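Long-range contacts in Lmo2812 protein (Listeria monocytogenes EGD-e, PDB 5ZQA), which probably removes the terminal D-alanine from peptidoglycan stem peptides as a serine-type carboxypeptidase of the penicillin-binding protein class: residues S96-Y101 with L119-N124; D125-L130 with V159-L164; L63-T68 with G224-F229; L87-L92 with R107-R112; S211-L216 with K260-T265. One frame throughout, in Å; residues are numbered along the deposited sequence.

Contact 1 of 5, residues S96-Y101 with L119-N124; sequences SAVSLY and LTMSAN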
# COMPACT_ATOMS: atom_id res chain seq x y z
N SER A 96 -13.47 -9.34 -11.14
CA SER A 96 -12.19 -8.88 -11.68
C SER A 96 -11.15 -8.57 -10.59
O SER A 96 -10.01 -8.23 -10.90
CB SER A 96 -12.40 -7.64 -12.55
OG SER A 96 -13.20 -7.94 -13.68
N ALA A 97 -11.54 -8.69 -9.33
CA ALA A 97 -10.65 -8.35 -8.23
C ALA A 97 -9.62 -9.46 -7.97
O ALA A 97 -9.96 -10.64 -7.95
CB ALA A 97 -11.45 -8.05 -6.97
N VAL A 98 -8.37 -9.05 -7.78
CA VAL A 98 -7.29 -9.96 -7.42
C VAL A 98 -7.63 -10.64 -6.10
O VAL A 98 -8.07 -10.00 -5.15
CB VAL A 98 -5.95 -9.21 -7.30
CG1 VAL A 98 -4.87 -10.11 -6.72
CG2 VAL A 98 -5.52 -8.67 -8.67
N SER A 99 -7.45 -11.96 -6.06
CA SER A 99 -7.77 -12.68 -4.85
C SER A 99 -6.87 -13.88 -4.63
O SER A 99 -6.39 -14.54 -5.57
CB SER A 99 -9.24 -13.11 -4.86
OG SER A 99 -9.41 -14.39 -5.45
N LEU A 100 -6.63 -14.15 -3.35
CA LEU A 100 -5.81 -15.27 -2.95
C LEU A 100 -6.54 -16.57 -3.23
O LEU A 100 -5.93 -17.55 -3.63
CB LEU A 100 -5.46 -15.15 -1.46
CG LEU A 100 -4.60 -16.26 -0.84
CD1 LEU A 100 -3.28 -16.42 -1.59
CD2 LEU A 100 -4.35 -16.00 0.63
N TYR A 101 -7.85 -16.58 -3.00
CA TYR A 101 -8.61 -17.81 -3.20
C TYR A 101 -8.57 -18.25 -4.66
O TYR A 101 -8.45 -19.45 -4.93
CB TYR A 101 -10.06 -17.65 -2.75
CG TYR A 101 -10.85 -18.93 -2.86
CD1 TYR A 101 -10.77 -19.90 -1.89
CD2 TYR A 101 -11.64 -19.17 -3.97
CE1 TYR A 101 -11.47 -21.08 -1.99
CE2 TYR A 101 -12.36 -20.34 -4.09
CZ TYR A 101 -12.27 -21.29 -3.10
OH TYR A 101 -12.97 -22.47 -3.20
N LEU A 119 -0.08 -7.70 1.10
CA LEU A 119 0.98 -6.75 0.75
C LEU A 119 1.74 -7.14 -0.52
O LEU A 119 2.16 -6.25 -1.28
CB LEU A 119 1.96 -6.61 1.91
CG LEU A 119 1.46 -5.83 3.13
CD1 LEU A 119 2.57 -5.77 4.16
CD2 LEU A 119 1.00 -4.44 2.73
N THR A 120 1.89 -8.44 -0.76
CA THR A 120 2.76 -8.94 -1.83
C THR A 120 2.02 -9.02 -3.17
O THR A 120 2.45 -8.43 -4.17
CB THR A 120 3.33 -10.33 -1.46
OG1 THR A 120 4.11 -10.21 -0.26
CG2 THR A 120 4.22 -10.87 -2.55
N MET A 121 0.90 -9.74 -3.20
CA MET A 121 0.16 -9.92 -4.45
C MET A 121 -1.11 -9.08 -4.53
O MET A 121 -1.85 -9.17 -5.51
CB MET A 121 -0.21 -11.41 -4.64
CG MET A 121 -1.20 -11.96 -3.62
SD MET A 121 -1.87 -13.57 -4.08
CE MET A 121 -3.00 -13.10 -5.38
N SER A 122 -1.36 -8.28 -3.50
CA SER A 122 -2.50 -7.36 -3.45
C SER A 122 -3.81 -8.15 -3.41
O SER A 122 -4.77 -7.83 -4.11
CB SER A 122 -2.47 -6.41 -4.65
OG SER A 122 -3.05 -5.16 -4.29
N ALA A 123 -3.85 -9.17 -2.56
CA ALA A 123 -5.04 -10.01 -2.45
C ALA A 123 -6.17 -9.28 -1.71
O ALA A 123 -6.07 -9.01 -0.50
CB ALA A 123 -4.69 -11.33 -1.75
N ASN A 124 -7.24 -8.97 -2.42
CA ASN A 124 -8.35 -8.22 -1.84
C ASN A 124 -9.12 -9.01 -0.80
O ASN A 124 -9.54 -8.45 0.22
CB ASN A 124 -9.32 -7.78 -2.94
CG ASN A 124 -8.73 -6.74 -3.82
OD1 ASN A 124 -8.58 -5.60 -3.41
ND2 ASN A 124 -8.39 -7.11 -5.05
O HOH W 1 -7.78 -6.00 -7.74
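The flat amide of Asn124 meets the carbonyl group of Val98 with the carbonyl oxygen tilted 19° out of the amide plane. Asn124 ND2 donates to Val98 O at 2.9 Å, arriving in the carbonyl plane on a lone pair. From above that carbonyl plane, 37° out of it, Asn124 N reaches Val98 O at 3.0 Å, so two N-H groups hold one acceptor. A water accepts from both Asn124 ND2 (3.0 Å) and Val98 N, joining the two, and the small methyl of Ala97 fits nearby, with CB 3.7 Å from Asn124 ND2.

Beside this polar clasp the contact is greasy. Met121 bends at its last torsion, bringing CE to 3.8 Å from Val98 CG1, while its side chain crosses that of Leu100 at about a right angle, SD lying near Leu100 CD1. Ala123 CB lies 3.9 Å from Leu100 CB, a closeness that suits a bare methyl.

Ser122, Ala123 and Asn124 form the SxN motif of penicillin-binding proteins, in which Ser122 is probably an active-site residue.

The 119-124 segment links helix 111-120 to helix 124-135. Leu100 and Ala123 both pack on Ala117 of the former, and Asp125 of the latter takes the Leu100 and Tyr101 N-H groups at the start of helix 100-104.

Contact 2 of 5, residues D125-L130 with V159-L164; sequences DAAETL and VSASGL
Glu128 reaches Ser162 because CG lies beside the backbone N (chi1 -69°) and the chain then bends at chi2 (-63°), which swings the carboxylate across to the loop. Ser162 answers with OG tucked between its own N and carbonyl carbon (chi1 59°), from where it can serve two partners. Ser162 OG donates to Glu128 OE1 at 2.7 Å, on that oxygen's anti lone pair, and accepts from Leu164 N, which closes an ST turn. Ser162 N also reaches Glu128 OE1, at 3.0 Å, but from above the carboxylate plane. One oxygen thus holds both the side chain and the backbone of the serine. The other, Glu128 OE2, takes a bond from a water at 2.6 Å, and that water accepts from Ala161 N.

Small residues let helix and loop come close. Ala127 CB lies 3.7 Å from Ser162 CA, and Ala161 CB comes to 3.3 Å from Ala127 O. Within the loop, Ser160 OG accepts from Gly163 N and donates to Leu164 O at 2.8 Å. The positive phi of Gly163 would jam a CB against the preceding carbonyl, so glycine suits the place.

The loop 159-164 is thereby held against helix 124-135, near the predicted catalytic residues. The loop also meets helix 65-77, where Thr68 OG1 donates to Ala161 O. Ala127 also touches Met118 of helix 111-120.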
# COMPACT_ATOMS: atom_id res chain seq x y z
N ASP A 125 -9.31 -10.30 -1.04
CA ASP A 125 -10.03 -11.11 -0.07
C ASP A 125 -9.24 -11.23 1.24
O ASP A 125 -9.83 -11.18 2.31
CB ASP A 125 -10.38 -12.50 -0.65
CG ASP A 125 -9.20 -13.24 -1.29
OD1 ASP A 125 -8.10 -12.67 -1.46
OD2 ASP A 125 -9.39 -14.43 -1.64
N ALA A 126 -7.91 -11.34 1.15
CA ALA A 126 -7.09 -11.39 2.36
C ALA A 126 -7.26 -10.13 3.20
O ALA A 126 -7.44 -10.19 4.43
CB ALA A 126 -5.63 -11.60 2.00
N ALA A 127 -7.24 -8.98 2.54
CA ALA A 127 -7.44 -7.71 3.23
C ALA A 127 -8.80 -7.62 3.91
O ALA A 127 -8.90 -7.20 5.06
CB ALA A 127 -7.27 -6.55 2.25
N GLU A 128 -9.86 -8.02 3.20
CA GLU A 128 -11.21 -7.93 3.76
C GLU A 128 -11.36 -8.86 4.96
O GLU A 128 -12.03 -8.51 5.94
CB GLU A 128 -12.26 -8.29 2.70
CG GLU A 128 -12.39 -7.25 1.58
CD GLU A 128 -12.86 -5.91 2.08
OE1 GLU A 128 -12.42 -4.87 1.52
OE2 GLU A 128 -13.68 -5.87 3.03
N THR A 129 -10.71 -10.01 4.89
CA THR A 129 -10.77 -11.01 5.95
C THR A 129 -10.09 -10.48 7.22
O THR A 129 -10.61 -10.62 8.33
CB THR A 129 -10.09 -12.32 5.51
OG1 THR A 129 -10.77 -12.86 4.37
CG2 THR A 129 -10.13 -13.35 6.63
N LEU A 130 -8.94 -9.84 7.04
CA LEU A 130 -8.25 -9.21 8.17
C LEU A 130 -9.06 -8.07 8.80
O LEU A 130 -9.16 -7.99 10.03
CB LEU A 130 -6.89 -8.69 7.72
CG LEU A 130 -5.87 -9.76 7.33
CD1 LEU A 130 -4.68 -9.16 6.59
CD2 LEU A 130 -5.39 -10.53 8.56
N VAL A 159 -12.74 3.36 2.35
CA VAL A 159 -14.09 2.80 2.24
C VAL A 159 -14.13 1.30 2.53
O VAL A 159 -15.21 0.73 2.73
CB VAL A 159 -14.71 3.07 0.84
CG1 VAL A 159 -14.79 4.57 0.55
CG2 VAL A 159 -13.94 2.36 -0.28
N SER A 160 -12.97 0.65 2.53
CA SER A 160 -12.89 -0.80 2.68
C SER A 160 -11.47 -1.21 3.02
O SER A 160 -10.53 -0.48 2.74
CB SER A 160 -13.33 -1.49 1.39
OG SER A 160 -12.39 -1.27 0.35
N ALA A 161 -11.31 -2.38 3.65
CA ALA A 161 -9.99 -2.88 4.00
C ALA A 161 -9.09 -3.09 2.78
O ALA A 161 -7.87 -2.92 2.85
CB ALA A 161 -10.12 -4.18 4.79
N SER A 162 -9.71 -3.48 1.67
CA SER A 162 -8.97 -3.78 0.45
C SER A 162 -8.70 -2.57 -0.42
O SER A 162 -7.71 -2.52 -1.16
CB SER A 162 -9.74 -4.82 -0.37
OG SER A 162 -11.03 -4.32 -0.71
N GLY A 163 -9.60 -1.60 -0.36
CA GLY A 163 -9.58 -0.50 -1.30
C GLY A 163 -10.52 -0.72 -2.48
O GLY A 163 -10.59 0.12 -3.37
N LEU A 164 -11.23 -1.84 -2.50
CA LEU A 164 -12.27 -2.04 -3.50
C LEU A 164 -13.39 -1.04 -3.24
O LEU A 164 -13.68 -0.74 -2.09
CB LEU A 164 -12.81 -3.47 -3.46
CG LEU A 164 -11.88 -4.58 -3.95
CD1 LEU A 164 -12.54 -5.94 -3.77
CD2 LEU A 164 -11.50 -4.36 -5.41
O HOH W 2 -13.74 -3.66 4.46

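Contact 3 of 5, residues L63-T68 with G224-F229; sequences LSKLMT and GLKTGF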
# COMPACT_ATOMS: atom_id res chain seq x y z
N LEU A 63 -3.79 0.82 -2.54
CA LEU A 63 -2.89 1.52 -1.62
C LEU A 63 -3.55 1.56 -0.24
O LEU A 63 -2.86 1.70 0.78
CB LEU A 63 -2.53 2.92 -2.11
CG LEU A 63 -1.84 2.99 -3.49
CD1 LEU A 63 -1.54 4.44 -3.85
CD2 LEU A 63 -0.57 2.15 -3.50
N SER A 64 -4.88 1.41 -0.21
CA SER A 64 -5.62 1.30 1.04
C SER A 64 -5.10 0.20 1.95
O SER A 64 -5.22 0.29 3.19
CB SER A 64 -7.10 1.01 0.77
OG SER A 64 -7.71 2.05 0.03
N LYS A 65 -4.52 -0.84 1.35
CA LYS A 65 -4.00 -1.95 2.13
C LYS A 65 -2.87 -1.56 3.08
O LYS A 65 -2.60 -2.29 4.04
CB LYS A 65 -3.54 -3.07 1.20
CG LYS A 65 -4.69 -3.73 0.44
CD LYS A 65 -4.15 -4.72 -0.58
CE LYS A 65 -5.27 -5.58 -1.17
NZ LYS A 65 -6.07 -4.81 -2.13
N LEU A 66 -2.24 -0.41 2.85
CA LEU A 66 -1.22 0.05 3.79
C LEU A 66 -1.85 0.44 5.13
O LEU A 66 -1.24 0.24 6.18
CB LEU A 66 -0.44 1.23 3.22
CG LEU A 66 0.44 0.85 2.02
CD1 LEU A 66 1.11 2.06 1.42
CD2 LEU A 66 1.51 -0.18 2.42
N MET A 67 -3.07 0.96 5.10
CA MET A 67 -3.73 1.31 6.35
C MET A 67 -4.20 0.03 7.04
O MET A 67 -4.10 -0.09 8.27
CB MET A 67 -4.92 2.25 6.14
CG MET A 67 -5.71 2.51 7.44
SD MET A 67 -4.73 3.26 8.76
CE MET A 67 -4.78 4.99 8.28
N THR A 68 -4.71 -0.92 6.27
CA THR A 68 -5.07 -2.21 6.85
C THR A 68 -3.84 -2.88 7.47
O THR A 68 -3.93 -3.39 8.58
CB THR A 68 -5.74 -3.11 5.80
OG1 THR A 68 -6.86 -2.40 5.26
CG2 THR A 68 -6.23 -4.44 6.41
N GLY A 224 10.31 -1.18 -0.76
CA GLY A 224 8.86 -1.12 -0.66
C GLY A 224 8.31 -0.19 -1.74
O GLY A 224 9.09 0.34 -2.54
N LEU A 225 7.00 0.06 -1.74
CA LEU A 225 6.10 -0.32 -0.67
C LEU A 225 4.80 -1.01 -1.15
O LEU A 225 4.42 -2.03 -0.61
CB LEU A 225 5.74 0.93 0.14
CG LEU A 225 5.13 0.78 1.53
CD1 LEU A 225 6.03 -0.04 2.45
CD2 LEU A 225 4.89 2.16 2.12
N LYS A 226 4.11 -0.42 -2.12
CA LYS A 226 2.80 -0.98 -2.50
C LYS A 226 2.29 -0.45 -3.83
O LYS A 226 2.35 0.75 -4.08
CB LYS A 226 1.75 -0.67 -1.42
CG LYS A 226 0.39 -1.35 -1.64
CD LYS A 226 0.42 -2.83 -1.28
CE LYS A 226 -0.82 -3.56 -1.78
NZ LYS A 226 -0.81 -3.74 -3.27
N THR A 227 1.75 -1.35 -4.65
CA THR A 227 1.09 -1.00 -5.91
C THR A 227 -0.41 -0.85 -5.77
O THR A 227 -1.00 -1.31 -4.79
CB THR A 227 1.31 -2.09 -6.98
OG1 THR A 227 0.81 -3.34 -6.48
CG2 THR A 227 2.78 -2.25 -7.31
N GLY A 228 -1.03 -0.22 -6.76
CA GLY A 228 -2.48 -0.23 -6.90
C GLY A 228 -2.85 -0.14 -8.36
O GLY A 228 -2.09 0.40 -9.16
N PHE A 229 -4.01 -0.70 -8.73
CA PHE A 229 -4.54 -0.51 -10.07
C PHE A 229 -6.03 -0.75 -10.16
O PHE A 229 -6.51 -1.80 -9.76
CB PHE A 229 -3.88 -1.42 -11.10
CG PHE A 229 -4.64 -1.47 -12.40
CD1 PHE A 229 -4.67 -0.36 -13.22
CD2 PHE A 229 -5.38 -2.59 -12.75
CE1 PHE A 229 -5.39 -0.38 -14.40
CE2 PHE A 229 -6.10 -2.62 -13.92
CZ PHE A 229 -6.11 -1.51 -14.75
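Two signature motifs of the penicillin-binding enzymes meet here: the SxxK motif, Ser62 to Lys65, at the start of a helix, and the KTG motif, Lys226 to Gly228, on a strand at the edge of the sheet. Lys65 is the predicted proton acceptor, and Lys226 probably binds substrate.

The two lysines touch through their hydrocarbon stems, with Lys65 CD 3.7 Å from Lys226 CE, and cross obliquely. Their tips then part, Lys65 NZ and Lys226 NZ lying 5.5 Å apart. Lys226 is bent at its second and fourth torsions (chi2 76°, chi4 73°), which curls NZ back to donate to Thr227 O at 2.9 Å; a further bond goes to Ser122 OG. Lys65 NZ is held by Ser62 OG, Asn124 OD1 and Ser162 O. Long flexible stems allow each ammonium group to be set among oxygens while the methylenes share the interior.

Leucines pad the rest of the joint. Leu63 thrusts CD2 to 3.3 Å from Lys226 O, alongside the strand's backbone. Leu66 fits its two methyls against Leu225, CD1 lying 3.8 Å from Leu225 CD2, and its CD2 also approaches Lys226 CB at 3.9 Å.

Leu225, which follows a cis peptide bond, and Lys226 form a classic beta bulge opposite Ile238. That isoleucine, on strand 236-243, also touches Leu63 and Leu66, and Leu66 and Leu225 both reach Ser182 of helix 175-188. Helix 65-77 is in this way packed against the sheet edge formed by strand 222-230.

Contact 4 of 5, residues L87-L92 with R107-R112; sequences LDLVRL and RTWSVR
Asp88 and Thr108 lie side by side and point the same way, so that Thr108 OG1 donates to Asp88 OD1 at 2.6 Å, meeting the oxygen nearly along its C-O bond. Short polar side chains suit this outer position. Arg107 bends at chi2 (67°) and chi3 (62°), folding its guanidinium back over the facing segment, while the extended Arg91 crosses it at about a right angle. Their guanidinium planes are 36° apart, and Arg107 NH2 sits over one face of the Arg91 group, 3.3 Å from Arg91 NH2. These like charges are probably eased by other partners: Arg107 NH1 makes a weak bond to Leu89 O, and Tyr101 offers its ring in a cation-pi contact.

The backbones form a two-stranded antiparallel sheet, 86-88 with 108-110, in which Asp88 and Thr108 are the non-hydrogen-bonded pair. Leu87 and Trp109 are the hydrogen-bonded pair, with Leu87 N to Trp109 O at 2.9 Å and Trp109 N to Leu87 O at 3.0 Å, and Leu89 N extends the pattern to Arg107 O at 2.8 Å.

Leu87 and Trp109 share one sheet face; Val111 and Leu89, just beyond the strands, pack against them. Leu87 CD1 lies 3.8 Å from Val111 CG2. Leu89 CD1 approaches the indole at 3.6 Å from Trp109 NE1, whose own bond goes to Lys106 O, while Leu114 of helix 111-120 packs against Leu87, Leu89 and Trp109.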
# COMPACT_ATOMS: atom_id res chain seq x y z
N LEU A 87 -8.02 -17.78 9.62
CA LEU A 87 -9.23 -17.09 9.24
C LEU A 87 -9.71 -17.59 7.89
O LEU A 87 -8.91 -18.08 7.08
CB LEU A 87 -8.99 -15.59 9.18
CG LEU A 87 -8.40 -14.97 10.43
CD1 LEU A 87 -8.16 -13.49 10.14
CD2 LEU A 87 -9.32 -15.16 11.62
N ASP A 88 -11.00 -17.45 7.64
CA ASP A 88 -11.59 -17.91 6.38
C ASP A 88 -11.74 -16.75 5.42
O ASP A 88 -12.35 -15.73 5.77
CB ASP A 88 -12.95 -18.55 6.63
CG ASP A 88 -12.86 -19.75 7.54
OD1 ASP A 88 -12.06 -20.66 7.25
OD2 ASP A 88 -13.56 -19.77 8.57
N LEU A 89 -11.20 -16.90 4.22
CA LEU A 89 -11.26 -15.86 3.20
C LEU A 89 -12.70 -15.49 2.89
O LEU A 89 -13.54 -16.37 2.65
CB LEU A 89 -10.56 -16.29 1.92
CG LEU A 89 -9.04 -16.25 1.98
CD1 LEU A 89 -8.45 -16.93 0.76
CD2 LEU A 89 -8.60 -14.78 2.11
N VAL A 90 -12.98 -14.19 2.90
CA VAL A 90 -14.30 -13.71 2.52
C VAL A 90 -14.47 -13.90 1.02
O VAL A 90 -13.51 -13.88 0.25
CB VAL A 90 -14.51 -12.22 2.91
CG1 VAL A 90 -14.12 -11.96 4.35
CG2 VAL A 90 -13.74 -11.33 1.98
N ARG A 91 -15.71 -14.11 0.59
CA ARG A 91 -16.00 -14.20 -0.84
C ARG A 91 -16.19 -12.81 -1.41
O ARG A 91 -16.90 -11.99 -0.82
CB ARG A 91 -17.24 -15.06 -1.10
CG ARG A 91 -17.00 -16.55 -0.90
CD ARG A 91 -18.28 -17.34 -1.06
NE ARG A 91 -18.01 -18.78 -1.06
CZ ARG A 91 -17.80 -19.50 0.03
NH1 ARG A 91 -17.83 -18.92 1.23
NH2 ARG A 91 -17.56 -20.80 -0.07
N LEU A 92 -15.55 -12.53 -2.53
CA LEU A 92 -15.68 -11.24 -3.18
C LEU A 92 -16.79 -11.30 -4.22
O LEU A 92 -16.92 -12.30 -4.92
CB LEU A 92 -14.37 -10.83 -3.84
CG LEU A 92 -13.13 -10.77 -2.95
CD1 LEU A 92 -11.89 -10.65 -3.83
CD2 LEU A 92 -13.20 -9.61 -1.96
N ARG A 107 -9.37 -21.92 1.41
CA ARG A 107 -10.21 -20.95 2.10
C ARG A 107 -9.57 -20.41 3.37
O ARG A 107 -9.74 -19.24 3.71
CB ARG A 107 -11.56 -21.60 2.44
CG ARG A 107 -12.53 -20.72 3.20
CD ARG A 107 -12.99 -19.56 2.35
NE ARG A 107 -13.70 -20.01 1.16
CZ ARG A 107 -13.92 -19.26 0.08
NH1 ARG A 107 -13.46 -18.02 0.03
NH2 ARG A 107 -14.58 -19.76 -0.95
N THR A 108 -8.81 -21.25 4.07
CA THR A 108 -8.38 -20.94 5.43
C THR A 108 -6.88 -20.71 5.53
O THR A 108 -6.09 -21.56 5.14
CB THR A 108 -8.79 -22.08 6.38
OG1 THR A 108 -10.21 -22.27 6.28
CG2 THR A 108 -8.42 -21.76 7.84
N TRP A 109 -6.49 -19.54 6.05
CA TRP A 109 -5.09 -19.11 6.10
C TRP A 109 -4.76 -18.47 7.43
O TRP A 109 -5.63 -17.89 8.07
CB TRP A 109 -4.79 -18.08 5.00
CG TRP A 109 -4.96 -18.60 3.62
CD1 TRP A 109 -6.14 -18.79 2.94
CD2 TRP A 109 -3.92 -19.02 2.73
NE1 TRP A 109 -5.89 -19.30 1.69
CE2 TRP A 109 -4.53 -19.46 1.54
CE3 TRP A 109 -2.52 -19.07 2.84
CZ2 TRP A 109 -3.80 -19.92 0.45
CZ3 TRP A 109 -1.80 -19.54 1.76
CH2 TRP A 109 -2.44 -19.96 0.58
N SER A 110 -3.49 -18.51 7.81
CA SER A 110 -3.03 -17.79 8.99
C SER A 110 -3.04 -16.29 8.74
O SER A 110 -2.93 -15.84 7.60
CB SER A 110 -1.63 -18.24 9.40
OG SER A 110 -0.67 -17.81 8.45
N VAL A 111 -3.20 -15.53 9.81
CA VAL A 111 -3.10 -14.07 9.74
C VAL A 111 -1.78 -13.64 9.10
O VAL A 111 -1.76 -12.72 8.27
CB VAL A 111 -3.25 -13.45 11.15
CG1 VAL A 111 -2.80 -12.00 11.17
CG2 VAL A 111 -4.70 -13.61 11.63
N ARG A 112 -0.69 -14.32 9.43
CA ARG A 112 0.59 -14.07 8.79
C ARG A 112 0.49 -14.18 7.27
O ARG A 112 0.91 -13.27 6.54
CB ARG A 112 1.65 -15.04 9.31
CG ARG A 112 2.94 -15.11 8.50
CD ARG A 112 3.67 -13.78 8.44
NE ARG A 112 4.17 -13.39 9.76
CZ ARG A 112 4.72 -12.22 10.04
NH1 ARG A 112 4.85 -11.29 9.10
NH2 ARG A 112 5.12 -11.97 11.28

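Contact 5 of 5, residues S211-L216 with K260-T265; sequences STNDLL and KRFKDT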
# COMPACT_ATOMS: atom_id res chain seq x y z
N SER A 211 5.52 -10.86 -5.78
CA SER A 211 5.33 -9.42 -5.58
C SER A 211 4.91 -8.70 -6.84
O SER A 211 5.40 -8.98 -7.94
CB SER A 211 6.61 -8.79 -5.06
OG SER A 211 6.39 -7.40 -4.82
N THR A 212 4.00 -7.74 -6.67
CA THR A 212 3.63 -6.83 -7.74
C THR A 212 4.65 -5.70 -7.92
O THR A 212 4.57 -4.92 -8.88
CB THR A 212 2.25 -6.20 -7.47
OG1 THR A 212 2.30 -5.49 -6.22
CG2 THR A 212 1.15 -7.26 -7.42
N ASN A 213 5.61 -5.59 -7.00
CA ASN A 213 6.63 -4.54 -7.08
C ASN A 213 7.77 -4.95 -8.00
O ASN A 213 8.71 -5.62 -7.57
CB ASN A 213 7.17 -4.20 -5.69
CG ASN A 213 8.18 -3.06 -5.70
OD1 ASN A 213 8.65 -2.62 -6.76
ND2 ASN A 213 8.53 -2.58 -4.51
N ASP A 214 7.70 -4.52 -9.25
CA ASP A 214 8.69 -4.92 -10.25
C ASP A 214 10.05 -4.24 -10.09
O ASP A 214 10.99 -4.61 -10.79
CB ASP A 214 8.16 -4.64 -11.66
CG ASP A 214 6.99 -5.55 -12.04
OD1 ASP A 214 6.82 -6.61 -11.40
OD2 ASP A 214 6.25 -5.20 -12.98
N LEU A 215 10.17 -3.26 -9.20
CA LEU A 215 11.44 -2.54 -9.06
C LEU A 215 12.36 -3.13 -8.00
O LEU A 215 13.47 -2.65 -7.81
CB LEU A 215 11.19 -1.07 -8.74
CG LEU A 215 10.67 -0.21 -9.90
CD1 LEU A 215 10.37 1.20 -9.37
CD2 LEU A 215 11.70 -0.14 -11.02
N LEU A 216 11.89 -4.15 -7.28
CA LEU A 216 12.75 -4.81 -6.31
C LEU A 216 13.94 -5.43 -7.04
O LEU A 216 13.77 -6.19 -7.99
CB LEU A 216 11.98 -5.87 -5.53
CG LEU A 216 10.88 -5.34 -4.62
CD1 LEU A 216 10.03 -6.51 -4.10
CD2 LEU A 216 11.45 -4.53 -3.45
N LYS A 260 4.81 2.13 -16.89
CA LYS A 260 5.01 3.57 -16.71
C LYS A 260 5.05 3.99 -15.23
O LYS A 260 5.77 4.92 -14.89
CB LYS A 260 3.91 4.35 -17.42
CG LYS A 260 4.09 4.45 -18.93
CD LYS A 260 2.81 4.88 -19.61
CE LYS A 260 3.02 5.17 -21.10
NZ LYS A 260 3.84 6.39 -21.26
N ARG A 261 4.28 3.32 -14.38
CA ARG A 261 4.33 3.72 -12.97
C ARG A 261 5.72 3.48 -12.42
O ARG A 261 6.18 4.21 -11.55
CB ARG A 261 3.28 2.97 -12.12
CG ARG A 261 3.65 1.57 -11.75
CD ARG A 261 2.55 0.91 -10.96
NE ARG A 261 2.47 -0.50 -11.29
CZ ARG A 261 1.45 -1.28 -10.97
NH1 ARG A 261 0.41 -0.79 -10.31
NH2 ARG A 261 1.45 -2.56 -11.33
N PHE A 262 6.42 2.47 -12.94
CA PHE A 262 7.75 2.18 -12.42
C PHE A 262 8.81 3.07 -13.09
O PHE A 262 9.80 3.44 -12.46
CB PHE A 262 8.07 0.68 -12.57
CG PHE A 262 7.17 -0.22 -11.74
CD1 PHE A 262 7.09 -0.04 -10.37
CD2 PHE A 262 6.43 -1.23 -12.33
CE1 PHE A 262 6.28 -0.86 -9.60
CE2 PHE A 262 5.61 -2.04 -11.56
CZ PHE A 262 5.54 -1.85 -10.19
N LYS A 263 8.60 3.42 -14.36
CA LYS A 263 9.48 4.39 -15.02
C LYS A 263 9.40 5.74 -14.34
O LYS A 263 10.41 6.42 -14.18
CB LYS A 263 9.11 4.54 -16.50
CG LYS A 263 9.28 3.28 -17.31
CD LYS A 263 10.74 3.02 -17.63
CE LYS A 263 10.86 1.95 -18.71
NZ LYS A 263 12.26 1.75 -19.11
N ASP A 264 8.19 6.14 -13.95
CA ASP A 264 8.02 7.37 -13.18
C ASP A 264 8.75 7.29 -11.85
O ASP A 264 9.37 8.26 -11.42
CB ASP A 264 6.54 7.68 -12.90
CG ASP A 264 5.74 8.04 -14.14
OD1 ASP A 264 6.32 8.35 -15.20
OD2 ASP A 264 4.49 8.02 -14.03
N THR A 265 8.63 6.15 -11.18
CA THR A 265 9.28 5.96 -9.89
C THR A 265 10.80 6.05 -10.01
O THR A 265 11.46 6.61 -9.14
CB THR A 265 8.87 4.62 -9.25
OG1 THR A 265 7.46 4.66 -9.02
CG2 THR A 265 9.57 4.38 -7.92
O HOH W 3 3.39 -5.12 -11.18
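Phe262, on the C-terminal helix 258-272, plugs into a turn of the loop 211-216, a type I beta turn from Asn213 to Leu216 whose Asn213 OD1 also accepts from Leu215 N in an Asx turn. From its root, Phe262 CB rests 3.8 Å from Leu215 CG. One step along, Phe262 CD1 touches Leu215 CG at 3.6 Å, the two side chains sliding past each other in opposite directions. Phe262 CE1 nears Asn213 OD1, whose amide plane is only 5° from that of the ring. On the other flank Phe262 CD2 lies near Asp214 CB, and Phe262 CE2 meets Asp214 OD2 at 3.5 Å. At the tip, Phe262 CZ lies 3.5 Å from Thr212 O, which comes in at the ring's edge near its plane.

Asp214 CB makes a CH-pi contact over one face, 4.1 Å from the Phe262 centroid, and Arg261 CG lies over the centre of the other. A flat ring suits such a slot: its faces accept aliphatic carbons, and its weakly positive C-H edge can face an oxygen. A water in the ring plane donates to Thr212 O at 2.6 Å. Farther down the helix, Thr265 CG2 reaches Leu215 CD1 at 3.6 Å.

Contacts 1, 2 and 3 meet around the presumed active site, and the centre of contact 3 lies about 1 Å from the centre of the chain. Contact 1 touches contact 3 through Ser122 OG to Lys226 NZ at 2.8 Å, and contact 2 does so through Ser162 O to Lys65 NZ at 3.0 Å. Contact 4 stands back, its centre about 19 Å from that of contact 3, but touches contact 2 where Thr129 OG1 meets Val90 N at 3.0 Å. Contact 5 approaches from the far side: Thr212 OG1 is 2.6 Å from Thr227 OG1 of contact 3, and Thr212 N is 3.0 Å from Thr120 O of contact 1.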